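Local coordinates for orotidine-5-phosphate decarboxylase/orotate phosphoribosyltransferase, putative (Ompdcase-oprtase, putative) (Leishmania infantum, PDB 3QW3), which probably decarboxylates orotidine 5'-phosphate to UMP as the decarboxylase domain of a two-domain UMP synthase, the last step of de novo UMP synthesis, at residues A[18-23]-A[36-41]; A[47-52]-A[78-83]; A[93-98]-A[120-125]; A[110-115]-A[130-135]; A[193-198]-A[222-227]. All coordinates share one frame; numbering follows the deposited sequence.

How the contacts relate
All five contacts belong to one (beta/alpha)8 barrel. Contacts 2, 4 and 5 join barrel strands, or a strand to the end of its neighbour, whereas contacts 1 and 3 lie in the helical layer or between it and the strands. Contact 2 carries the charged pair Lys49 and Asp82 beside a sulfate that may mark part of the active-site pocket. Contact 5 borders this place, with Lys49 CE 3.3 Å from Asn226 ND2. Contact 1 continues the backbone pairing of contact 2 through Leu20 N and Lys49 O, 2.9 Å apart. Contact 3 packs against contact 4, Phe122 CB lying 3.5 Å from Val130 CG2. Contacts 2, 3 and 4 also reach the second subunit.

Contact 1 of 5, residues A[18-23]-A[36-41]; sequences VGLDPR and RLIEQT
Leu37 projects from helix 36-41 straight at strand 18-20, its CG anti to the backbone N (chi1 -170°), and its branch CD2 does all the touching. There it slides past Leu20 in the opposite sense, the two CD2 methyls of Leu20 and Leu37 lying 3.9 Å apart. The same Leu37 CD2 rests 3.8 Å from Gly19 O, and Val18 crosses it obliquely with CG1. Strand and helix run nearly antiparallel, at 171°, with their axes 10.0 Å apart, as expected for the first strand and helix of a beta-alpha-beta crossover unit, here strand 16-20, helix 27-41 and strand 47-50 of the barrel. Val18 and Thr41 meet tip to tip: both valine methyls face the hydroxyl, CG1 of Val18 4.0 Å from OG1 of Thr41. That hydroxyl takes the crowded position between backbone N and carbonyl carbon (chi1 61°), and Thr41 OG1 donates to Leu37 O at 2.7 Å, from above the carbonyl plane. It is also hydrogen-bonded to Tyr48 OH, which gives it two partners in an apolar interface. Leu20 CD1 crosses Ile38 at about a right angle, 4.2 Å from Ile38 CD1, and Tyr48 packs against both side chains.

Contact 2 of 5, residues A[47-52]-A[78-83]; sequences AYKPNA and PVVLDA. With SO4 (sulfate ion), chain D.
The carboxylate of Asp82 is the flat group that carries the chemistry here, and its two oxygens serve different partners. OD2 of Asp82 uses its anti lone pair, the one directed away from the other oxygen, to take Lys49 NZ in a 2.8 Å salt bridge. OD1 is held by Thr109 and by a salt bridge to Lys84, so the group is gripped from both ends. Lys49 and Asp82 lie side by side and point the same way; the lysine leaves its backbone extended and then bends at chi3 and chi4 (74° and 65°), which brings NZ round to the acid. The aliphatic ring of Pro50 packs across Val79 at about a right angle, CD of Pro50 lying 3.5 Å from CG1 of Val79.

The two strands run parallel, the outermost pair that closes the barrel. Val80 N donates to Tyr48 O at 2.8 Å, nearly along the C=O axis, and Asp82 N reaches Pro50 O in the same manner at 3.1 Å. A weaker bond runs from Ala52 N to Asp82 O, beside the methyl contact between Ala52 CB and Ala83 CB.

Lys49 NZ also donates to sulfate O2 at 2.8 Å. The cluster of Lys49, Asp82 and Lys84 is consistent with the charged Lys-Asp array of OMP decarboxylase active sites, and the neighbouring lysines would be expected to keep Asp82 ionised.

Contact 3 of 5, residues A[93-98]-A[120-125]; sequences DAYATS and QPFMRY
Two helices of the outer layer of the barrel, 89-102 and 116-123, pack together here through a small residue set among rings. Ala96 is the centre: its CB lies 3.6 Å from CD1 of Phe122, 3.8 Å from CE1 of Tyr125 and close to Pro121 O, so a single methyl fills the notch between two aromatic side chains. The CB of Tyr95 comes to the edge of the Phe122 ring, near its plane, 3.7 Å from CZ.

Toward the partly exposed Asp93 and Thr97, water does the joining. The Asp93 side chain, its CG anti to the carbonyl carbon, crosses Pro121 at about a right angle, OD1 3.3 Å from Pro121 CB. One water donates both to this OD1 and to Pro121 O, at 2.7 Å from the latter, and accepts a weak bond from Arg124 NH1. Another water links Thr97 OG1 with the hydroxyl of Tyr125, 2.6 Å from Tyr125 OH, and lies in the plane of that ring, at its edge.

Thr97 packs on Phe57 and Ser98 bonds Glu56, both of the second subunit. Phe122 packs on Val130 of strand 129-135 and Arg85 of strand 80-85, and Tyr125 meets Phe100 of helix 89-102 edge-to-face.

Contact 4 of 5, residues A[110-115]-A[130-135]; sequences ASPYMG and VFVLCK
Packing is tight around Ala110 and Pro112 and falls away beyond Pro112. Ala110 is paired with Val132 in parallel register, and its backbone is used in both directions. Its N donates to Phe131 O at 2.9 Å, from above the carbonyl plane, whereas Leu133 N reaches Ala110 O at 2.8 Å nearly along the C=O axis. The Ala110 methyl lies over Val130, 3.9 Å from CG1. Pro112 then folds back against the strand: its CB meets Val132 CG1 at 3.6 Å, the two side chains crossing obliquely, and its CD packs on Leu133 CB at about a right angle. The ring covers Leu133 O, with Pro112 CG 3.4 Å from that oxygen. A proline has no N-H to offer, and this buried carbonyl has no hydrogen-bonding partner in the model.

These are neighbouring strands of the TIM barrel, 107-110 and 129-135, at the point where the first ends and its chain turns out into the loop that precedes helix 116-123.

From Tyr113 on, the two segments part. Ser111 already points away from the strand, and its OG accepts from Tyr113 N at 3.2 Å in an ST turn; a type I turn follows from Pro112 to Gly115. The second subunit covers this side, and its Tyr113 also packs on Pro112 and Leu133. Tyr113 OH bonds Cys134 O of the second subunit, reciprocally in the two chains, and Ser111 OG bonds Ser111 OG of that subunit; Lys135, which is partly exposed, is held by Ser141.

Contact 5 of 5, residues A[193-198]-A[222-227]; sequences TLWFLV and GMLINV
Four backbone hydrogen bonds satisfy the facing edges of these two parallel strands in alternation. Phe196 N donates to Gly222 O from above the carbonyl plane, at 2.9 Å. Leu224 N then returns to Phe196 O almost exactly along the C=O axis, and Val198 N closes on Leu224 O at 2.7 Å, the shortest of the set. Asn226 N completes the run on Val198 O, coming in above its plane. That oxygen is doubly served, since a water donates to Val198 O at 2.6 Å and also to Asn226 O. Gly222 O likewise faces a CA-H...O contact from Trp195 CA.

Gly222 lies over one face of Trp195, its CA 3.6 Å from the centroid of the six-membered ring and 14° off the normal, a CH-pi contact. The positive phi of Gly222 (92°) by itself favours glycine. On the side of Phe196 and Val198, the bent Met223 chain lays its CE 3.6 Å from Val198 CG2, and Ile225 runs alongside Val198.

The paired strands sit between strand 172-176, bonded to Leu197, and strand 16-20, bonded to Ile225. Trp195 packs against helix 3-11, while Leu197 and Asn226 reach Lys49 of strand 47-50 inside the barrel.

Contact 1 of 5, residues A[18-23]-A[36-41]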
# COMPACT_ATOMS: atom_id res chain seq x y z
N VAL A 18 14.23 -15.50 -2.55
CA VAL A 18 14.04 -16.06 -1.21
C VAL A 18 13.31 -15.04 -0.33
O VAL A 18 13.82 -13.96 -0.04
CB VAL A 18 15.37 -16.48 -0.55
CG1 VAL A 18 15.14 -17.08 0.83
CG2 VAL A 18 16.15 -17.46 -1.45
N GLY A 19 12.10 -15.40 0.09
CA GLY A 19 11.33 -14.53 0.99
C GLY A 19 11.96 -14.47 2.37
O GLY A 19 12.44 -15.48 2.89
N LEU A 20 11.97 -13.28 2.97
CA LEU A 20 12.42 -13.15 4.34
C LEU A 20 11.23 -12.70 5.17
O LEU A 20 10.90 -11.52 5.24
CB LEU A 20 13.61 -12.19 4.45
CG LEU A 20 14.85 -12.64 3.67
CD1 LEU A 20 15.92 -11.56 3.69
CD2 LEU A 20 15.40 -13.97 4.21
N ASP A 21 10.57 -13.70 5.75
CA ASP A 21 9.30 -13.54 6.45
C ASP A 21 9.45 -14.14 7.86
O ASP A 21 8.92 -15.22 8.13
CB ASP A 21 8.19 -14.27 5.68
CG ASP A 21 8.11 -13.83 4.23
OD1 ASP A 21 7.49 -12.80 3.95
OD2 ASP A 21 8.67 -14.54 3.35
N PRO A 22 10.19 -13.45 8.74
CA PRO A 22 10.57 -14.05 10.03
C PRO A 22 9.37 -14.42 10.91
O PRO A 22 8.42 -13.65 11.00
CB PRO A 22 11.42 -12.96 10.69
CG PRO A 22 11.01 -11.69 10.02
CD PRO A 22 10.68 -12.07 8.61
N ARG A 23 9.44 -15.60 11.52
CA ARG A 23 8.41 -16.06 12.46
C ARG A 23 8.77 -15.73 13.91
O ARG A 23 7.95 -15.89 14.82
CB ARG A 23 8.18 -17.57 12.31
N ARG A 36 20.53 -16.44 9.31
CA ARG A 36 20.68 -17.89 9.15
C ARG A 36 20.15 -18.37 7.79
O ARG A 36 20.81 -19.14 7.11
CB ARG A 36 19.99 -18.64 10.29
CG ARG A 36 20.14 -20.16 10.26
CD ARG A 36 19.44 -20.80 11.47
NE ARG A 36 19.77 -22.21 11.62
N LEU A 37 18.96 -17.89 7.41
CA LEU A 37 18.38 -18.27 6.12
C LEU A 37 19.19 -17.74 4.94
O LEU A 37 19.34 -18.43 3.93
CB LEU A 37 16.91 -17.83 6.02
CG LEU A 37 16.10 -18.38 4.83
CD1 LEU A 37 16.04 -19.91 4.85
CD2 LEU A 37 14.69 -17.79 4.84
N ILE A 38 19.71 -16.52 5.06
CA ILE A 38 20.57 -15.94 4.03
C ILE A 38 21.83 -16.79 3.87
O ILE A 38 22.22 -17.13 2.75
CB ILE A 38 20.95 -14.47 4.33
CG1 ILE A 38 19.73 -13.56 4.21
CG2 ILE A 38 22.05 -13.99 3.38
CD1 ILE A 38 19.88 -12.22 4.91
N GLU A 39 22.44 -17.16 5.00
CA GLU A 39 23.64 -18.01 5.00
C GLU A 39 23.38 -19.35 4.30
O GLU A 39 24.23 -19.85 3.56
CB GLU A 39 24.14 -18.23 6.43
N GLN A 40 22.20 -19.93 4.53
CA GLN A 40 21.84 -21.22 3.95
C GLN A 40 21.52 -21.18 2.45
O GLN A 40 21.68 -22.19 1.75
CB GLN A 40 20.65 -21.83 4.70
CG GLN A 40 20.96 -22.25 6.13
CD GLN A 40 19.71 -22.51 6.95
OE1 GLN A 40 18.67 -21.89 6.73
NE2 GLN A 40 19.81 -23.43 7.90
N THR A 41 21.08 -20.02 1.95
CA THR A 41 20.47 -19.95 0.63
C THR A 41 21.16 -19.06 -0.41
O THR A 41 20.84 -19.15 -1.59
CB THR A 41 18.98 -19.49 0.72
OG1 THR A 41 18.93 -18.18 1.30
CG2 THR A 41 18.15 -20.47 1.55

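Contact 2 of 5, residues A[47-52]-A[78-83]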
# COMPACT_ATOMS: atom_id res chain seq x y z
N ALA A 47 17.50 -13.17 -5.65
CA ALA A 47 17.04 -11.99 -4.90
C ALA A 47 16.57 -12.42 -3.52
O ALA A 47 16.29 -13.60 -3.29
CB ALA A 47 15.90 -11.29 -5.64
N TYR A 48 16.51 -11.45 -2.60
CA TYR A 48 15.80 -11.62 -1.33
C TYR A 48 14.62 -10.66 -1.26
O TYR A 48 14.69 -9.54 -1.79
CB TYR A 48 16.73 -11.43 -0.14
CG TYR A 48 17.67 -12.60 0.03
CD1 TYR A 48 17.28 -13.72 0.76
CD2 TYR A 48 18.91 -12.61 -0.60
CE1 TYR A 48 18.13 -14.82 0.89
CE2 TYR A 48 19.77 -13.70 -0.47
CZ TYR A 48 19.37 -14.80 0.27
OH TYR A 48 20.21 -15.89 0.39
N LYS A 49 13.55 -11.11 -0.62
CA LYS A 49 12.32 -10.31 -0.49
C LYS A 49 11.88 -10.19 0.98
O LYS A 49 11.08 -11.00 1.48
CB LYS A 49 11.20 -10.89 -1.36
CG LYS A 49 9.95 -9.99 -1.42
CD LYS A 49 8.89 -10.51 -2.40
CE LYS A 49 8.13 -11.75 -1.88
NZ LYS A 49 7.29 -11.53 -0.68
N PRO A 50 12.40 -9.18 1.69
CA PRO A 50 11.95 -8.98 3.07
C PRO A 50 10.51 -8.48 3.14
O PRO A 50 10.07 -7.68 2.31
CB PRO A 50 12.92 -7.93 3.62
CG PRO A 50 13.48 -7.27 2.43
CD PRO A 50 13.53 -8.30 1.35
N ASN A 51 9.80 -8.99 4.15
CA ASN A 51 8.41 -8.68 4.42
C ASN A 51 8.29 -7.39 5.23
O ASN A 51 8.55 -7.40 6.44
CB ASN A 51 7.80 -9.87 5.19
CG ASN A 51 6.28 -9.81 5.26
OD1 ASN A 51 5.60 -10.82 5.03
ND2 ASN A 51 5.75 -8.66 5.60
N ALA A 52 7.89 -6.30 4.59
CA ALA A 52 7.86 -4.99 5.25
C ALA A 52 6.91 -4.98 6.46
O ALA A 52 7.20 -4.32 7.47
CB ALA A 52 7.47 -3.88 4.26
N PRO A 78 20.29 -8.58 -5.28
CA PRO A 78 19.35 -7.48 -5.08
C PRO A 78 18.26 -7.82 -4.06
O PRO A 78 17.92 -8.99 -3.88
CB PRO A 78 18.75 -7.28 -6.46
CG PRO A 78 18.85 -8.62 -7.13
CD PRO A 78 20.11 -9.24 -6.58
N VAL A 79 17.75 -6.78 -3.40
CA VAL A 79 16.73 -6.91 -2.38
C VAL A 79 15.46 -6.22 -2.88
O VAL A 79 15.49 -5.05 -3.28
CB VAL A 79 17.19 -6.27 -1.05
CG1 VAL A 79 16.07 -6.26 -0.02
CG2 VAL A 79 18.42 -7.01 -0.50
N VAL A 80 14.36 -6.97 -2.85
CA VAL A 80 13.05 -6.43 -3.17
C VAL A 80 12.29 -6.21 -1.86
O VAL A 80 11.96 -7.17 -1.16
CB VAL A 80 12.24 -7.40 -4.06
CG1 VAL A 80 10.86 -6.81 -4.39
CG2 VAL A 80 13.02 -7.72 -5.35
N LEU A 81 12.03 -4.95 -1.50
CA LEU A 81 11.24 -4.68 -0.31
C LEU A 81 9.77 -4.89 -0.66
O LEU A 81 9.22 -4.15 -1.48
CB LEU A 81 11.50 -3.26 0.22
CG LEU A 81 10.73 -2.87 1.49
CD1 LEU A 81 11.08 -3.76 2.69
CD2 LEU A 81 10.97 -1.39 1.83
N ASP A 82 9.15 -5.90 -0.06
CA ASP A 82 7.74 -6.18 -0.35
C ASP A 82 6.85 -5.35 0.56
O ASP A 82 6.42 -5.81 1.63
CB ASP A 82 7.41 -7.67 -0.23
CG ASP A 82 6.11 -8.03 -0.94
OD1 ASP A 82 5.38 -7.13 -1.42
OD2 ASP A 82 5.80 -9.24 -1.02
N ALA A 83 6.60 -4.13 0.11
CA ALA A 83 5.91 -3.11 0.90
C ALA A 83 4.54 -2.74 0.31
O ALA A 83 3.72 -2.14 1.01
CB ALA A 83 6.79 -1.88 1.00
S SO4 D . 4.20 -13.73 -0.73
O1 SO4 D . 2.98 -12.94 -0.65
O2 SO4 D . 5.13 -13.08 -1.66
O3 SO4 D . 4.82 -13.81 0.60
O4 SO4 D . 3.89 -15.07 -1.19

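Contact 3 of 5, residues A[93-98]-A[120-125]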
# COMPACT_ATOMS: atom_id res chain seq x y z
N ASP A 93 6.93 10.05 -2.52
CA ASP A 93 8.36 10.40 -2.48
C ASP A 93 9.02 9.91 -1.20
O ASP A 93 10.16 9.43 -1.23
CB ASP A 93 8.59 11.92 -2.58
CG ASP A 93 8.35 12.48 -3.97
OD1 ASP A 93 8.41 11.73 -4.97
OD2 ASP A 93 8.13 13.71 -4.06
N ALA A 94 8.32 10.05 -0.08
CA ALA A 94 8.83 9.63 1.22
C ALA A 94 8.99 8.11 1.31
O ALA A 94 10.00 7.63 1.81
CB ALA A 94 7.94 10.15 2.35
N TYR A 95 8.00 7.37 0.83
CA TYR A 95 8.09 5.91 0.77
C TYR A 95 9.30 5.49 -0.09
O TYR A 95 10.01 4.56 0.27
CB TYR A 95 6.83 5.30 0.16
CG TYR A 95 5.62 5.17 1.08
CD1 TYR A 95 4.35 5.52 0.62
CD2 TYR A 95 5.73 4.66 2.38
CE1 TYR A 95 3.23 5.38 1.43
CE2 TYR A 95 4.60 4.53 3.21
CZ TYR A 95 3.36 4.90 2.72
OH TYR A 95 2.23 4.77 3.49
N ALA A 96 9.50 6.18 -1.21
CA ALA A 96 10.58 5.84 -2.15
C ALA A 96 11.93 6.10 -1.51
O ALA A 96 12.81 5.24 -1.53
CB ALA A 96 10.43 6.62 -3.46
N THR A 97 12.09 7.29 -0.92
CA THR A 97 13.33 7.62 -0.22
C THR A 97 13.62 6.62 0.90
O THR A 97 14.76 6.16 1.06
CB THR A 97 13.33 9.07 0.31
OG1 THR A 97 13.17 9.95 -0.80
CG2 THR A 97 14.64 9.39 1.01
N SER A 98 12.59 6.28 1.68
CA SER A 98 12.74 5.31 2.75
C SER A 98 13.26 3.96 2.23
O SER A 98 14.25 3.44 2.74
CB SER A 98 11.41 5.11 3.48
OG SER A 98 11.51 4.05 4.41
N GLN A 120 5.07 7.04 -10.50
CA GLN A 120 6.21 7.86 -10.93
C GLN A 120 7.26 8.14 -9.83
O GLN A 120 8.45 8.05 -10.10
CB GLN A 120 5.72 9.15 -11.60
CG GLN A 120 6.82 9.98 -12.28
CD GLN A 120 7.47 11.01 -11.35
OE1 GLN A 120 7.01 11.23 -10.22
NE2 GLN A 120 8.54 11.64 -11.84
N PRO A 121 6.82 8.49 -8.59
CA PRO A 121 7.81 8.74 -7.53
C PRO A 121 8.72 7.54 -7.22
O PRO A 121 9.83 7.73 -6.73
CB PRO A 121 6.94 9.08 -6.32
CG PRO A 121 5.70 9.64 -6.92
CD PRO A 121 5.46 8.79 -8.12
N PHE A 122 8.25 6.33 -7.50
CA PHE A 122 9.11 5.16 -7.37
C PHE A 122 9.92 4.95 -8.65
O PHE A 122 11.13 4.71 -8.59
CB PHE A 122 8.28 3.92 -7.02
CG PHE A 122 7.53 4.04 -5.73
CD1 PHE A 122 8.20 3.93 -4.51
CD2 PHE A 122 6.16 4.28 -5.72
CE1 PHE A 122 7.51 4.04 -3.30
CE2 PHE A 122 5.47 4.40 -4.52
CZ PHE A 122 6.14 4.28 -3.31
N MET A 123 9.26 5.08 -9.79
CA MET A 123 9.87 4.76 -11.09
C MET A 123 10.92 5.77 -11.56
O MET A 123 11.70 5.49 -12.48
CB MET A 123 8.80 4.57 -12.16
CG MET A 123 7.85 3.41 -11.87
SD MET A 123 6.43 3.34 -12.96
CE MET A 123 5.63 1.85 -12.37
N ARG A 124 10.96 6.94 -10.92
CA ARG A 124 11.91 7.99 -11.29
C ARG A 124 13.36 7.66 -10.90
O ARG A 124 14.29 8.36 -11.32
CB ARG A 124 11.48 9.36 -10.73
CG ARG A 124 11.39 9.43 -9.22
CD ARG A 124 10.82 10.77 -8.75
NE ARG A 124 11.72 11.89 -9.02
CZ ARG A 124 12.72 12.26 -8.22
NH1 ARG A 124 12.96 11.59 -7.09
NH2 ARG A 124 13.48 13.29 -8.55
N TYR A 125 13.54 6.62 -10.10
CA TYR A 125 14.86 6.11 -9.75
C TYR A 125 15.25 5.05 -10.78
O TYR A 125 14.81 3.91 -10.69
CB TYR A 125 14.84 5.43 -8.37
CG TYR A 125 14.68 6.32 -7.15
CD1 TYR A 125 13.46 6.94 -6.86
CD2 TYR A 125 15.73 6.48 -6.24
CE1 TYR A 125 13.31 7.72 -5.73
CE2 TYR A 125 15.58 7.26 -5.10
CZ TYR A 125 14.37 7.88 -4.85
OH TYR A 125 14.23 8.66 -3.72
O HOH W 1 10.51 10.03 -5.49
O HOH W 2 8.36 12.77 -7.45
O HOH W 3 12.15 10.24 -3.49

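Contact 4 of 5, residues A[110-115]-A[130-135]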
# COMPACT_ATOMS: atom_id res chain seq x y z
N ALA A 110 4.46 -2.32 -5.45
CA ALA A 110 3.54 -1.18 -5.43
C ALA A 110 2.18 -1.52 -6.01
O ALA A 110 2.08 -2.36 -6.91
CB ALA A 110 4.15 -0.00 -6.19
N SER A 111 1.14 -0.87 -5.48
CA SER A 111 -0.22 -1.02 -5.99
C SER A 111 -0.43 -0.09 -7.19
O SER A 111 0.06 1.04 -7.19
CB SER A 111 -1.23 -0.67 -4.88
OG SER A 111 -2.53 -0.46 -5.42
N PRO A 112 -1.17 -0.55 -8.21
CA PRO A 112 -1.46 0.27 -9.38
C PRO A 112 -2.69 1.15 -9.24
O PRO A 112 -2.96 1.95 -10.14
CB PRO A 112 -1.74 -0.78 -10.46
CG PRO A 112 -2.38 -1.89 -9.70
CD PRO A 112 -1.64 -1.94 -8.39
N TYR A 113 -3.43 1.02 -8.13
CA TYR A 113 -4.79 1.60 -8.06
C TYR A 113 -4.87 3.12 -8.29
O TYR A 113 -5.84 3.59 -8.89
CB TYR A 113 -5.55 1.19 -6.79
CG TYR A 113 -7.03 1.53 -6.90
CD1 TYR A 113 -7.56 2.65 -6.24
CD2 TYR A 113 -7.88 0.77 -7.69
CE1 TYR A 113 -8.91 2.97 -6.36
CE2 TYR A 113 -9.24 1.08 -7.82
CZ TYR A 113 -9.74 2.18 -7.15
OH TYR A 113 -11.07 2.49 -7.30
N MET A 114 -3.88 3.86 -7.82
CA MET A 114 -3.91 5.32 -7.97
C MET A 114 -3.24 5.80 -9.27
O MET A 114 -3.13 7.00 -9.52
CB MET A 114 -3.31 6.00 -6.75
CG MET A 114 -4.16 5.81 -5.50
SD MET A 114 -3.42 6.48 -4.01
CE MET A 114 -3.59 8.24 -4.30
N GLY A 115 -2.80 4.85 -10.10
CA GLY A 115 -2.35 5.16 -11.46
C GLY A 115 -0.96 5.75 -11.60
O GLY A 115 -0.17 5.75 -10.67
N VAL A 130 10.44 -1.21 -9.77
CA VAL A 130 9.12 -1.16 -9.16
C VAL A 130 8.30 -2.30 -9.72
O VAL A 130 7.97 -2.32 -10.92
CB VAL A 130 8.43 0.18 -9.45
CG1 VAL A 130 7.10 0.27 -8.68
CG2 VAL A 130 9.35 1.33 -9.08
N PHE A 131 7.98 -3.27 -8.86
CA PHE A 131 7.12 -4.38 -9.23
C PHE A 131 5.68 -4.02 -8.88
O PHE A 131 5.33 -3.92 -7.71
CB PHE A 131 7.56 -5.66 -8.52
CG PHE A 131 8.83 -6.25 -9.08
CD1 PHE A 131 8.77 -7.09 -10.19
CD2 PHE A 131 10.06 -5.98 -8.50
CE1 PHE A 131 9.93 -7.65 -10.73
CE2 PHE A 131 11.24 -6.54 -9.03
CZ PHE A 131 11.17 -7.37 -10.15
N VAL A 132 4.86 -3.83 -9.91
CA VAL A 132 3.48 -3.37 -9.74
C VAL A 132 2.53 -4.55 -9.67
O VAL A 132 2.59 -5.45 -10.51
CB VAL A 132 3.06 -2.43 -10.89
CG1 VAL A 132 1.65 -1.90 -10.65
CG2 VAL A 132 4.04 -1.27 -11.01
N LEU A 133 1.64 -4.54 -8.68
CA LEU A 133 0.66 -5.61 -8.55
C LEU A 133 -0.15 -5.74 -9.83
O LEU A 133 -0.63 -4.75 -10.37
CB LEU A 133 -0.28 -5.35 -7.37
CG LEU A 133 0.34 -5.09 -6.00
CD1 LEU A 133 -0.80 -4.86 -4.99
CD2 LEU A 133 1.21 -6.25 -5.56
N CYS A 134 -0.29 -6.97 -10.31
CA CYS A 134 -1.03 -7.21 -11.55
C CYS A 134 -2.09 -8.27 -11.35
O CYS A 134 -3.29 -7.98 -11.35
CB CYS A 134 -0.06 -7.58 -12.68
SG CYS A 134 -0.87 -7.88 -14.26
N LYS A 135 -1.65 -9.51 -11.14
CA LYS A 135 -2.56 -10.61 -10.87
C LYS A 135 -2.08 -11.36 -9.64
O LYS A 135 -0.97 -11.89 -9.63
CB LYS A 135 -2.64 -11.55 -12.08
CG LYS A 135 -3.57 -12.75 -11.89
CD LYS A 135 -5.04 -12.34 -11.92
CE LYS A 135 -5.96 -13.56 -11.96
NZ LYS A 135 -5.91 -14.39 -10.72

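Contact 5 of 5, residues A[193-198]-A[222-227]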
# COMPACT_ATOMS: atom_id res chain seq x y z
N THR A 193 8.25 -8.11 -22.31
CA THR A 193 9.62 -7.87 -21.84
C THR A 193 9.79 -7.71 -20.32
O THR A 193 10.91 -7.82 -19.81
CB THR A 193 10.30 -6.66 -22.54
OG1 THR A 193 9.70 -5.43 -22.08
CG2 THR A 193 10.19 -6.75 -24.05
N LEU A 194 8.71 -7.45 -19.60
CA LEU A 194 8.84 -7.12 -18.18
C LEU A 194 9.19 -8.33 -17.32
O LEU A 194 8.76 -9.43 -17.61
CB LEU A 194 7.56 -6.48 -17.64
CG LEU A 194 7.06 -5.23 -18.36
CD1 LEU A 194 5.93 -4.62 -17.55
CD2 LEU A 194 8.17 -4.20 -18.58
N TRP A 195 9.97 -8.10 -16.27
CA TRP A 195 10.19 -9.12 -15.26
C TRP A 195 8.92 -9.30 -14.45
O TRP A 195 8.25 -8.31 -14.12
CB TRP A 195 11.33 -8.72 -14.33
CG TRP A 195 12.67 -9.10 -14.86
CD1 TRP A 195 13.44 -8.40 -15.74
CD2 TRP A 195 13.40 -10.29 -14.54
NE1 TRP A 195 14.62 -9.07 -15.98
CE2 TRP A 195 14.61 -10.24 -15.26
CE3 TRP A 195 13.14 -11.39 -13.71
CZ2 TRP A 195 15.57 -11.26 -15.18
CZ3 TRP A 195 14.10 -12.41 -13.63
CH2 TRP A 195 15.30 -12.33 -14.37
N PHE A 196 8.59 -10.55 -14.14
CA PHE A 196 7.48 -10.85 -13.23
C PHE A 196 8.06 -11.33 -11.91
O PHE A 196 8.98 -12.15 -11.88
CB PHE A 196 6.56 -11.95 -13.77
CG PHE A 196 5.88 -11.65 -15.08
CD1 PHE A 196 5.92 -10.40 -15.69
CD2 PHE A 196 5.13 -12.66 -15.70
CE1 PHE A 196 5.27 -10.17 -16.91
CE2 PHE A 196 4.48 -12.44 -16.91
CZ PHE A 196 4.55 -11.19 -17.51
N LEU A 197 7.52 -10.81 -10.81
CA LEU A 197 7.77 -11.38 -9.49
C LEU A 197 6.62 -12.33 -9.25
O LEU A 197 5.46 -11.92 -9.27
CB LEU A 197 7.83 -10.28 -8.43
CG LEU A 197 7.97 -10.71 -6.96
CD1 LEU A 197 9.25 -11.48 -6.68
CD2 LEU A 197 7.88 -9.48 -6.05
N VAL A 198 6.95 -13.60 -9.03
CA VAL A 198 5.97 -14.68 -9.07
C VAL A 198 5.90 -15.40 -7.72
O VAL A 198 6.72 -16.28 -7.45
CB VAL A 198 6.29 -15.67 -10.23
CG1 VAL A 198 5.24 -16.77 -10.33
CG2 VAL A 198 6.37 -14.92 -11.54
N GLY A 222 13.21 -13.56 -17.08
CA GLY A 222 12.07 -12.65 -16.90
C GLY A 222 11.05 -13.11 -15.88
O GLY A 222 9.98 -12.52 -15.76
N MET A 223 11.37 -14.17 -15.14
CA MET A 223 10.53 -14.58 -14.02
C MET A 223 11.38 -14.72 -12.78
O MET A 223 12.45 -15.34 -12.80
CB MET A 223 9.83 -15.91 -14.30
CG MET A 223 8.55 -15.77 -15.10
SD MET A 223 7.88 -17.42 -15.33
CE MET A 223 6.97 -17.68 -13.82
N LEU A 224 10.89 -14.13 -11.70
CA LEU A 224 11.55 -14.21 -10.41
C LEU A 224 10.61 -15.00 -9.51
O LEU A 224 9.54 -14.50 -9.11
CB LEU A 224 11.82 -12.81 -9.84
CG LEU A 224 13.23 -12.38 -9.41
CD1 LEU A 224 13.14 -11.12 -8.55
CD2 LEU A 224 14.03 -13.48 -8.69
N ILE A 225 10.99 -16.24 -9.21
CA ILE A 225 10.14 -17.17 -8.46
C ILE A 225 10.36 -17.06 -6.96
O ILE A 225 11.39 -17.51 -6.44
CB ILE A 225 10.38 -18.64 -8.90
CG1 ILE A 225 10.29 -18.80 -10.43
CG2 ILE A 225 9.42 -19.60 -8.15
CD1 ILE A 225 8.97 -18.42 -11.03
N ASN A 226 9.39 -16.49 -6.26
CA ASN A 226 9.53 -16.31 -4.82
C ASN A 226 9.08 -17.55 -4.06
O ASN A 226 8.02 -18.11 -4.34
CB ASN A 226 8.75 -15.10 -4.32
CG ASN A 226 8.90 -14.90 -2.83
OD1 ASN A 226 8.00 -15.25 -2.04
ND2 ASN A 226 10.03 -14.36 -2.41
N VAL A 227 9.90 -17.97 -3.11
CA VAL A 227 9.53 -19.02 -2.18
C VAL A 227 9.77 -18.53 -0.75
O VAL A 227 10.85 -18.03 -0.43
CB VAL A 227 10.31 -20.34 -2.44
CG1 VAL A 227 9.87 -21.42 -1.45
CG2 VAL A 227 10.08 -20.81 -3.87
O HOH W 4 6.40 -18.70 -6.43